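Local coordinates for protein glycoside Hydrolase (Bacteroides uniformis, PDB 5T99) that probably hydrolyses beta-galactosidic linkages in agarose-derived oligosaccharides as a glycoside hydrolase family 2 enzyme, and binds the inhibitor galacto-isofagomine in its barrel pocket, at residues A[162-171]-A[315-325]; A[342-352]-A[364-373]. One frame throughout, in Å; residues are numbered along the deposited sequence.

Both contacts are buried, but they hold different elements. Interaction 1 joins two loops of different domains: 162-171, from the sugar-binding domain, and 315-325, which follows the barrel strand 305-313. Interaction 2 lies inside the barrel, pairing the neighbouring parallel strands 344-346 and 366-370. Their chemistry follows from this: stacked rings, two direct hydrogen bonds and a water across the domain boundary, against a ladder of backbone bonds ending in a charged network at the sugar site. The centres are about 16 Å apart, yet the contacts touch: R170 NH2 lies 2.8 Å from P351 O, a probable hydrogen bond, and W162 CZ2 packs 3.4 Å from N350 OD1.

Interaction 1: A[162-171]-A[315-325]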
loop_
_atom_site.group_PDB
_atom_site.type_symbol
_atom_site.label_atom_id
_atom_site.label_comp_id
_atom_site.label_asym_id
_atom_site.label_seq_id
_atom_site.Cartn_x
_atom_site.Cartn_y
_atom_site.Cartn_z
ATOM N N TRP A 162 4.146 -13.687 -4.795
ATOM C CA TRP A 162 4.234 -13.112 -3.448
ATOM C C TRP A 162 3.015 -13.567 -2.670
ATOM O O TRP A 162 2.107 -14.156 -3.244
ATOM C CB TRP A 162 4.276 -11.578 -3.518
ATOM C CG TRP A 162 3.079 -10.974 -4.199
ATOM C CD1 TRP A 162 1.929 -10.548 -3.610
ATOM C CD2 TRP A 162 2.913 -10.766 -5.600
ATOM N NE1 TRP A 162 1.057 -10.070 -4.556
ATOM C CE2 TRP A 162 1.638 -10.190 -5.789
ATOM C CE3 TRP A 162 3.728 -10.985 -6.713
ATOM C CZ2 TRP A 162 1.153 -9.835 -7.049
ATOM C CZ3 TRP A 162 3.246 -10.631 -7.973
ATOM C CH2 TRP A 162 1.966 -10.060 -8.125
ATOM N N TYR A 163 2.990 -13.278 -1.373
ATOM C CA TYR A 163 1.859 -13.646 -0.518
ATOM C C TYR A 163 0.600 -12.885 -0.948
ATOM O O TYR A 163 0.567 -11.653 -0.855
ATOM C CB TYR A 163 2.167 -13.328 0.944
ATOM C CG TYR A 163 1.034 -13.593 1.894
ATOM C CD1 TYR A 163 0.784 -14.879 2.339
ATOM C CD2 TYR A 163 0.214 -12.564 2.355
ATOM C CE1 TYR A 163 -0.258 -15.152 3.212
ATOM C CE2 TYR A 163 -0.834 -12.824 3.233
ATOM C CZ TYR A 163 -1.056 -14.130 3.662
ATOM O OH TYR A 163 -2.067 -14.450 4.529
ATOM N N PRO A 164 -0.429 -13.611 -1.414
ATOM C CA PRO A 164 -1.677 -12.966 -1.826
ATOM C C PRO A 164 -2.723 -12.811 -0.730
ATOM O O PRO A 164 -3.632 -11.977 -0.868
ATOM C CB PRO A 164 -2.213 -13.921 -2.886
ATOM C CG PRO A 164 -1.754 -15.264 -2.429
ATOM C CD PRO A 164 -0.468 -15.062 -1.661
ATOM N N GLY A 165 -2.614 -13.613 0.329
ATOM C CA GLY A 165 -3.732 -13.822 1.254
ATOM C C GLY A 165 -4.757 -14.770 0.642
ATOM O O GLY A 165 -4.605 -15.209 -0.501
ATOM N N ALA A 166 -5.791 -15.097 1.408
ATOM C CA ALA A 166 -6.899 -15.922 0.913
ATOM C C ALA A 166 -8.145 -15.585 1.698
ATOM O O ALA A 166 -8.107 -15.528 2.928
ATOM C CB ALA A 166 -6.577 -17.402 1.053
ATOM N N GLY A 167 -9.247 -15.353 0.998
ATOM C CA GLY A 167 -10.497 -14.945 1.652
ATOM C C GLY A 167 -11.096 -13.673 1.091
ATOM O O GLY A 167 -10.548 -13.071 0.174
ATOM N N ILE A 168 -12.219 -13.260 1.668
ATOM C CA ILE A 168 -12.852 -11.993 1.331
ATOM C C ILE A 168 -12.098 -10.957 2.151
ATOM O O ILE A 168 -12.541 -10.539 3.222
ATOM C CB ILE A 168 -14.372 -11.995 1.614
ATOM C CG1 ILE A 168 -15.038 -13.195 0.908
ATOM C CG2 ILE A 168 -14.982 -10.680 1.144
ATOM C CD1 ILE A 168 -16.521 -13.360 1.187
ATOM N N TYR A 169 -10.931 -10.588 1.619
ATOM C CA TYR A 169 -9.915 -9.776 2.295
ATOM C C TYR A 169 -10.132 -8.257 2.187
ATOM O O TYR A 169 -9.370 -7.469 2.783
ATOM C CB TYR A 169 -8.517 -10.143 1.763
ATOM C CG TYR A 169 -8.175 -9.591 0.381
ATOM C CD1 TYR A 169 -7.229 -8.575 0.222
ATOM C CD2 TYR A 169 -8.793 -10.088 -0.773
ATOM C CE1 TYR A 169 -6.925 -8.063 -1.040
ATOM C CE2 TYR A 169 -8.498 -9.592 -2.023
ATOM C CZ TYR A 169 -7.573 -8.577 -2.160
ATOM O OH TYR A 169 -7.296 -8.088 -3.418
ATOM N N ARG A 170 -11.135 -7.840 1.410
ATOM C CA ARG A 170 -11.504 -6.420 1.296
ATOM C C ARG A 170 -12.969 -6.249 1.645
ATOM O O ARG A 170 -13.714 -7.232 1.730
ATOM C CB ARG A 170 -11.243 -5.889 -0.117
ATOM C CG ARG A 170 -9.772 -5.844 -0.519
ATOM C CD ARG A 170 -9.597 -5.079 -1.817
ATOM N NE ARG A 170 -8.196 -5.027 -2.245
ATOM C CZ ARG A 170 -7.784 -4.875 -3.505
ATOM N NH1 ARG A 170 -8.657 -4.784 -4.515
ATOM N NH2 ARG A 170 -6.478 -4.856 -3.771
ATOM N N ASN A 171 -13.384 -4.997 1.827
ATOM C CA ASN A 171 -14.728 -4.707 2.317
ATOM C C ASN A 171 -15.811 -5.159 1.338
ATOM O O ASN A 171 -15.565 -5.330 0.135
ATOM C CB ASN A 171 -14.897 -3.216 2.614
ATOM C CG ASN A 171 -13.964 -2.711 3.698
ATOM O OD1 ASN A 171 -13.223 -1.747 3.485
ATOM N ND2 ASN A 171 -13.993 -3.342 4.859
ATOM N N HIS A 315 3.953 -4.202 -1.447
ATOM C CA HIS A 315 2.936 -5.239 -1.584
ATOM C C HIS A 315 1.815 -4.975 -0.608
ATOM O O HIS A 315 1.983 -4.242 0.354
ATOM C CB HIS A 315 3.505 -6.653 -1.431
ATOM C CG HIS A 315 4.051 -7.214 -2.708
ATOM N ND1 HIS A 315 3.275 -7.377 -3.838
ATOM C CD2 HIS A 315 5.297 -7.637 -3.042
ATOM C CE1 HIS A 315 4.020 -7.867 -4.813
ATOM N NE2 HIS A 315 5.249 -8.039 -4.355
ATOM N N HIS A 316 0.664 -5.566 -0.901
ATOM C CA HIS A 316 -0.579 -5.224 -0.230
ATOM C C HIS A 316 -0.720 -5.733 1.187
ATOM O O HIS A 316 -1.516 -5.175 1.943
ATOM C CB HIS A 316 -1.793 -5.652 -1.057
ATOM C CG HIS A 316 -2.006 -7.131 -1.115
ATOM N ND1 HIS A 316 -1.202 -7.976 -1.855
ATOM C CD2 HIS A 316 -2.951 -7.915 -0.545
ATOM C CE1 HIS A 316 -1.639 -9.216 -1.733
ATOM N NE2 HIS A 316 -2.699 -9.207 -0.944
ATOM N N ASP A 317 0.028 -6.772 1.573
ATOM C CA ASP A 317 -0.054 -7.255 2.961
ATOM C C ASP A 317 0.427 -6.192 3.944
ATOM O O ASP A 317 1.133 -5.229 3.566
ATOM C CB ASP A 317 0.679 -8.595 3.165
ATOM C CG ASP A 317 2.198 -8.462 3.218
ATOM O OD1 ASP A 317 2.720 -7.850 4.177
ATOM O OD2 ASP A 317 2.876 -9.032 2.329
ATOM N N ASN A 318 0.019 -6.360 5.194
ATOM C CA ASN A 318 0.577 -5.591 6.308
ATOM C C ASN A 318 1.161 -6.528 7.381
ATOM O O ASN A 318 0.883 -6.371 8.564
ATOM C CB ASN A 318 -0.497 -4.661 6.877
ATOM C CG ASN A 318 -0.665 -3.410 6.054
ATOM O OD1 ASN A 318 0.287 -2.654 5.866
ATOM N ND2 ASN A 318 -1.872 -3.176 5.564
ATOM N N GLY A 319 1.963 -7.501 6.937
ATOM C CA GLY A 319 2.738 -8.362 7.823
ATOM C C GLY A 319 1.867 -9.123 8.811
ATOM O O GLY A 319 0.966 -9.832 8.379
ATOM N N PRO A 320 2.087 -8.940 10.141
ATOM C CA PRO A 320 1.252 -9.615 11.150
ATOM C C PRO A 320 -0.248 -9.441 10.995
ATOM O O PRO A 320 -1.006 -10.306 11.437
ATOM C CB PRO A 320 1.703 -8.980 12.473
ATOM C CG PRO A 320 3.084 -8.487 12.220
ATOM C CD PRO A 320 3.114 -8.083 10.773
ATOM N N MET A 321 -0.675 -8.329 10.400
ATOM C CA MET A 321 -2.096 -8.089 10.124
ATOM C C MET A 321 -2.616 -8.815 8.885
ATOM O O MET A 321 -3.819 -8.774 8.622
ATOM C CB MET A 321 -2.370 -6.587 9.984
ATOM C CG MET A 321 -2.080 -5.765 11.235
ATOM S SD MET A 321 -3.101 -6.193 12.669
ATOM C CE MET A 321 -4.768 -5.964 12.033
ATOM N N GLY A 322 -1.746 -9.487 8.134
ATOM C CA GLY A 322 -2.181 -10.181 6.931
ATOM C C GLY A 322 -2.712 -9.232 5.857
ATOM O O GLY A 322 -2.361 -8.044 5.835
ATOM N N ALA A 323 -3.577 -9.758 4.995
ATOM C CA ALA A 323 -4.107 -9.022 3.836
ATOM C C ALA A 323 -5.472 -8.365 4.050
ATOM O O ALA A 323 -5.879 -7.551 3.224
ATOM C CB ALA A 323 -4.169 -9.932 2.619
ATOM N N ALA A 324 -6.191 -8.697 5.123
ATOM C CA ALA A 324 -7.472 -8.030 5.389
ATOM C C ALA A 324 -7.269 -6.507 5.478
ATOM O O ALA A 324 -6.344 -6.049 6.151
ATOM C CB ALA A 324 -8.113 -8.556 6.665
ATOM N N VAL A 325 -8.111 -5.737 4.784
ATOM C CA VAL A 325 -7.961 -4.283 4.755
ATOM C C VAL A 325 -8.086 -3.729 6.165
ATOM O O VAL A 325 -9.040 -4.032 6.881
ATOM C CB VAL A 325 -8.988 -3.574 3.838
ATOM C CG1 VAL A 325 -8.921 -2.052 4.002
ATOM C CG2 VAL A 325 -8.718 -3.921 2.388
HETATM O O HOH W 1 1.532 -9.124 -0.067
#
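W162 and H315 make the tight end of this contact, a face-to-face stack of the histidine on the indole's five-membered ring, with centroids 3.8 Å apart and planes at 24°. H315 CE1 reaches closest, 3.2 Å from W162 CD2, while W162 CB lies over the imidazole face. Next to it, H316, only partly buried, has CG between its backbone N and carbonyl carbon (chi1 71°), which turns NE2 to P164 O at 2.9 Å; the acceptor lies in the imidazole plane, but the donor stands 56° out of the carbonyl plane. With Y169, these rings form an aromatic cluster, contributed by both the family 2 sugar-binding-domain loop and the loop after barrel strand 305-313. A water sits between the two segments where Y163 and D317 approach each other: it donates to Y163 O and D317 OD2 and accepts from D317 N. D317 OD1 closes an Asx turn with G319 N. Contacts are sparser at the other end, where V325 and N171 are also partly exposed: one backbone bond, V325 N to Y169 O at 2.9 Å, and the aliphatic contact of R170 CG with V325 CG2 at 3.6 Å. The guanidinium of R170 leaves this edge for Y130 O and D108 O.

Interaction 2: A[342-352]-A[364-373]; sequences VNAIRTSHNPP and GLVVLDEAFD. With GIF (D-galacto-isofagomine), chain C.
E370 sends its CG anti to the backbone N (chi1 -171°) and stays extended beyond it, so its carboxylate runs alongside the H349 side chain, whose CG is anti to its own carbonyl carbon, beside its backbone N. H349 ND1 donates to E370 OE1 at 2.7 Å, a bond that would fix the rotation of the ring; the oxygen lies in the imidazole plane, and ring and carboxylate are nearly coplanar. The other carboxylate oxygen, OE2, takes R346 NH2 at 2.8 Å on its syn lone pair, in a salt bridge. The bond is bent, 132° at the hydrogen, with OE2 tilted from the guanidinium plane; the two planes are almost perpendicular and OE1 lies over the guanidinium face. S413 OG also bonds OE2, and a water accepts from R346 NE. Behind this network, strands 344-346 and 366-370 are neighbours in the TIM barrel, linked by helix 354-363 in a beta-alpha-beta unit; their axes run 9° apart. In the parallel ladder, donors alternate between the two strands: V366 N to N343 O, I345 N to V366 O, L368 N to I345 O and T347 N to L368 O. Past its end, T347 OG1 accepts from E370 N (2.9 Å, nearly straight) and donates to N350 O, tying the turn to the second strand. On the face bearing I345 and V367, I345 CG1 packs 4.0 Å from L365 CD1. H349 NE2 is hydrogen-bonded to galacto-isofagomine O2 at 2.7 Å, at the edge of the ring. R346 NH1 makes a second salt bridge, to E494, which is hydrogen-bonded to the ligand.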
loop_
_atom_site.group_PDB
_atom_site.type_symbol
_atom_site.label_atom_id
_atom_site.label_comp_id
_atom_site.label_asym_id
_atom_site.label_seq_id
_atom_site.Cartn_x
_atom_site.Cartn_y
_atom_site.Cartn_z
ATOM N N VAL A 342 9.647 9.597 1.299
ATOM C CA VAL A 342 8.877 9.024 0.197
ATOM C C VAL A 342 7.747 9.974 -0.192
ATOM O O VAL A 342 6.957 10.394 0.671
ATOM C CB VAL A 342 8.281 7.655 0.579
ATOM C CG1 VAL A 342 7.363 7.106 -0.512
ATOM C CG2 VAL A 342 9.396 6.656 0.867
ATOM N N ASN A 343 7.677 10.310 -1.477
ATOM C CA ASN A 343 6.564 11.089 -2.026
ATOM C C ASN A 343 5.753 10.324 -3.083
ATOM O O ASN A 343 4.839 10.890 -3.689
ATOM C CB ASN A 343 7.094 12.393 -2.628
ATOM C CG ASN A 343 7.881 12.167 -3.901
ATOM O OD1 ASN A 343 8.468 11.107 -4.086
ATOM N ND2 ASN A 343 7.892 13.161 -4.790
ATOM N N ALA A 344 6.083 9.055 -3.320
ATOM C CA ALA A 344 5.479 8.305 -4.421
ATOM C C ALA A 344 5.424 6.806 -4.161
ATOM O O ALA A 344 6.301 6.256 -3.510
ATOM C CB ALA A 344 6.230 8.589 -5.704
ATOM N N ILE A 345 4.375 6.167 -4.673
ATOM C CA ILE A 345 4.120 4.747 -4.459
ATOM C C ILE A 345 3.898 4.077 -5.814
ATOM O O ILE A 345 3.183 4.609 -6.653
ATOM C CB ILE A 345 2.855 4.497 -3.598
ATOM C CG1 ILE A 345 2.852 5.331 -2.307
ATOM C CG2 ILE A 345 2.711 3.010 -3.274
ATOM C CD1 ILE A 345 3.905 4.956 -1.283
ATOM N N ARG A 346 4.500 2.907 -6.015
ATOM C CA ARG A 346 4.162 2.024 -7.141
ATOM C C ARG A 346 3.407 0.840 -6.561
ATOM O O ARG A 346 3.955 0.170 -5.694
ATOM C CB ARG A 346 5.441 1.552 -7.831
ATOM C CG ARG A 346 5.236 0.534 -8.952
ATOM C CD ARG A 346 6.391 0.529 -9.955
ATOM N NE ARG A 346 6.194 -0.495 -10.989
ATOM C CZ ARG A 346 6.786 -1.697 -11.044
ATOM N NH1 ARG A 346 7.700 -2.096 -10.145
ATOM N NH2 ARG A 346 6.463 -2.528 -12.027
ATOM N N THR A 347 2.186 0.556 -7.033
ATOM C CA THR A 347 1.377 -0.551 -6.465
ATOM C C THR A 347 1.735 -1.921 -7.071
ATOM O O THR A 347 0.920 -2.597 -7.715
ATOM C CB THR A 347 -0.157 -0.292 -6.499
ATOM O OG1 THR A 347 -0.695 -0.463 -7.812
ATOM C CG2 THR A 347 -0.479 1.094 -6.008
ATOM N N SER A 348 2.978 -2.322 -6.841
ATOM C CA SER A 348 3.491 -3.625 -7.255
ATOM C C SER A 348 2.614 -4.768 -6.732
ATOM O O SER A 348 2.402 -4.822 -5.518
ATOM C CB SER A 348 4.868 -3.786 -6.638
ATOM O OG SER A 348 4.796 -3.481 -5.251
ATOM N N HIS A 349 2.065 -5.658 -7.570
ATOM C CA HIS A 349 1.911 -5.538 -9.035
ATOM C C HIS A 349 0.439 -5.850 -9.359
ATOM O O HIS A 349 0.102 -6.865 -9.994
ATOM C CB HIS A 349 2.832 -6.507 -9.783
ATOM C CG HIS A 349 4.262 -6.416 -9.380
ATOM N ND1 HIS A 349 5.079 -5.373 -9.759
ATOM C CD2 HIS A 349 5.032 -7.245 -8.639
ATOM C CE1 HIS A 349 6.291 -5.560 -9.262
ATOM N NE2 HIS A 349 6.287 -6.688 -8.575
ATOM N N ASN A 350 -0.428 -4.960 -8.896
ATOM C CA ASN A 350 -1.855 -5.225 -8.834
ATOM C C ASN A 350 -2.571 -4.020 -8.257
ATOM O O ASN A 350 -1.952 -3.201 -7.571
ATOM C CB ASN A 350 -2.161 -6.435 -7.935
ATOM C CG ASN A 350 -1.476 -6.350 -6.580
ATOM O OD1 ASN A 350 -0.379 -6.872 -6.395
ATOM N ND2 ASN A 350 -2.107 -5.667 -5.634
ATOM N N PRO A 351 -3.880 -3.913 -8.512
ATOM C CA PRO A 351 -4.623 -2.839 -7.861
ATOM C C PRO A 351 -4.616 -2.984 -6.336
ATOM O O PRO A 351 -4.775 -4.097 -5.832
ATOM C CB PRO A 351 -6.046 -3.019 -8.402
ATOM C CG PRO A 351 -5.855 -3.663 -9.732
ATOM C CD PRO A 351 -4.677 -4.582 -9.553
ATOM N N PRO A 352 -4.441 -1.868 -5.606
ATOM C CA PRO A 352 -4.554 -1.902 -4.159
ATOM C C PRO A 352 -6.011 -1.788 -3.737
ATOM O O PRO A 352 -6.912 -1.784 -4.576
ATOM C CB PRO A 352 -3.769 -0.672 -3.741
ATOM C CG PRO A 352 -4.044 0.302 -4.835
ATOM C CD PRO A 352 -4.196 -0.495 -6.092
ATOM N N GLY A 364 -1.044 13.051 0.321
ATOM C CA GLY A 364 -0.311 13.769 -0.708
ATOM C C GLY A 364 0.727 12.977 -1.472
ATOM O O GLY A 364 1.682 13.555 -1.987
ATOM N N LEU A 365 0.536 11.672 -1.575
ATOM C CA LEU A 365 1.465 10.812 -2.300
ATOM C C LEU A 365 0.969 10.564 -3.719
ATOM O O LEU A 365 -0.220 10.342 -3.925
ATOM C CB LEU A 365 1.591 9.467 -1.586
ATOM C CG LEU A 365 2.190 9.489 -0.180
ATOM C CD1 LEU A 365 1.994 8.123 0.467
ATOM C CD2 LEU A 365 3.668 9.861 -0.200
ATOM N N VAL A 366 1.876 10.572 -4.696
ATOM C CA VAL A 366 1.507 10.249 -6.070
ATOM C C VAL A 366 1.656 8.751 -6.267
ATOM O O VAL A 366 2.539 8.134 -5.667
ATOM C CB VAL A 366 2.255 11.098 -7.125
ATOM C CG1 VAL A 366 1.821 12.550 -6.990
ATOM C CG2 VAL A 366 3.773 10.986 -7.033
ATOM N N VAL A 367 0.775 8.167 -7.078
ATOM C CA VAL A 367 0.659 6.728 -7.215
ATOM C C VAL A 367 0.687 6.240 -8.674
ATOM O O VAL A 367 -0.005 6.783 -9.537
ATOM C CB VAL A 367 -0.626 6.220 -6.539
ATOM C CG1 VAL A 367 -0.785 4.715 -6.726
ATOM C CG2 VAL A 367 -0.624 6.573 -5.054
ATOM N N LEU A 368 1.489 5.196 -8.913
ATOM C CA LEU A 368 1.452 4.401 -10.133
ATOM C C LEU A 368 0.591 3.177 -9.844
ATOM O O LEU A 368 0.988 2.297 -9.079
ATOM C CB LEU A 368 2.855 3.975 -10.547
ATOM C CG LEU A 368 3.736 5.036 -11.208
ATOM C CD1 LEU A 368 3.842 6.287 -10.355
ATOM C CD2 LEU A 368 5.123 4.480 -11.521
ATOM N N ASP A 369 -0.582 3.130 -10.465
ATOM C CA ASP A 369 -1.624 2.154 -10.156
ATOM C C ASP A 369 -1.474 1.016 -11.169
ATOM O O ASP A 369 -1.753 1.205 -12.368
ATOM C CB ASP A 369 -2.969 2.870 -10.289
ATOM C CG ASP A 369 -4.110 2.194 -9.566
ATOM O OD1 ASP A 369 -3.972 1.054 -9.078
ATOM O OD2 ASP A 369 -5.194 2.839 -9.520
ATOM N N GLU A 370 -0.999 -0.146 -10.704
ATOM C CA GLU A 370 -0.530 -1.231 -11.588
ATOM C C GLU A 370 -1.525 -2.389 -11.676
ATOM O O GLU A 370 -2.017 -2.865 -10.669
ATOM C CB GLU A 370 0.837 -1.742 -11.131
ATOM C CG GLU A 370 1.505 -2.711 -12.106
ATOM C CD GLU A 370 3.001 -2.824 -11.898
ATOM O OE1 GLU A 370 3.433 -3.550 -10.969
ATOM O OE2 GLU A 370 3.750 -2.177 -12.668
ATOM N N ALA A 371 -1.800 -2.849 -12.889
ATOM C CA ALA A 371 -2.884 -3.797 -13.122
ATOM C C ALA A 371 -2.475 -5.267 -12.981
ATOM O O ALA A 371 -3.200 -6.031 -12.342
ATOM C CB ALA A 371 -3.489 -3.565 -14.506
ATOM N N PHE A 372 -1.344 -5.650 -13.588
ATOM C CA PHE A 372 -1.007 -7.063 -13.816
ATOM C C PHE A 372 0.476 -7.351 -13.668
ATOM O O PHE A 372 1.320 -6.481 -13.907
ATOM C CB PHE A 372 -1.402 -7.509 -15.233
ATOM C CG PHE A 372 -2.828 -7.212 -15.607
ATOM C CD1 PHE A 372 -3.873 -7.753 -14.883
ATOM C CD2 PHE A 372 -3.119 -6.401 -16.699
ATOM C CE1 PHE A 372 -5.191 -7.478 -15.226
ATOM C CE2 PHE A 372 -4.430 -6.124 -17.051
ATOM C CZ PHE A 372 -5.475 -6.664 -16.315
ATOM N N ASP A 373 0.779 -8.595 -13.308
ATOM C CA ASP A 373 2.159 -9.101 -13.220
ATOM C C ASP A 373 2.540 -10.006 -14.402
ATOM O O ASP A 373 3.727 -10.250 -14.635
ATOM C CB ASP A 373 2.357 -9.844 -11.894
ATOM C CG ASP A 373 3.770 -10.345 -11.707
ATOM O OD1 ASP A 373 4.715 -9.524 -11.784
ATOM O OD2 ASP A 373 3.936 -11.567 -11.487
HETATM C C GIF C . 9.708 -8.017 -9.488
HETATM N N GIF C . 11.109 -7.687 -9.699
HETATM O O GIF C . 14.125 -8.697 -6.656
HETATM C C1 GIF C . 9.403 -8.066 -8.004
HETATM O O1 GIF C . 10.285 -10.277 -7.674
HETATM C C2 GIF C . 10.418 -8.922 -7.250
HETATM O O2 GIF C . 8.095 -8.602 -7.813
HETATM C C3 GIF C . 11.847 -8.445 -7.492
HETATM C C4 GIF C . 12.151 -8.405 -8.986
HETATM C C5 GIF C . 12.851 -9.346 -6.771
HETATM O O HOH W 2 5.261 0.724 -13.344
#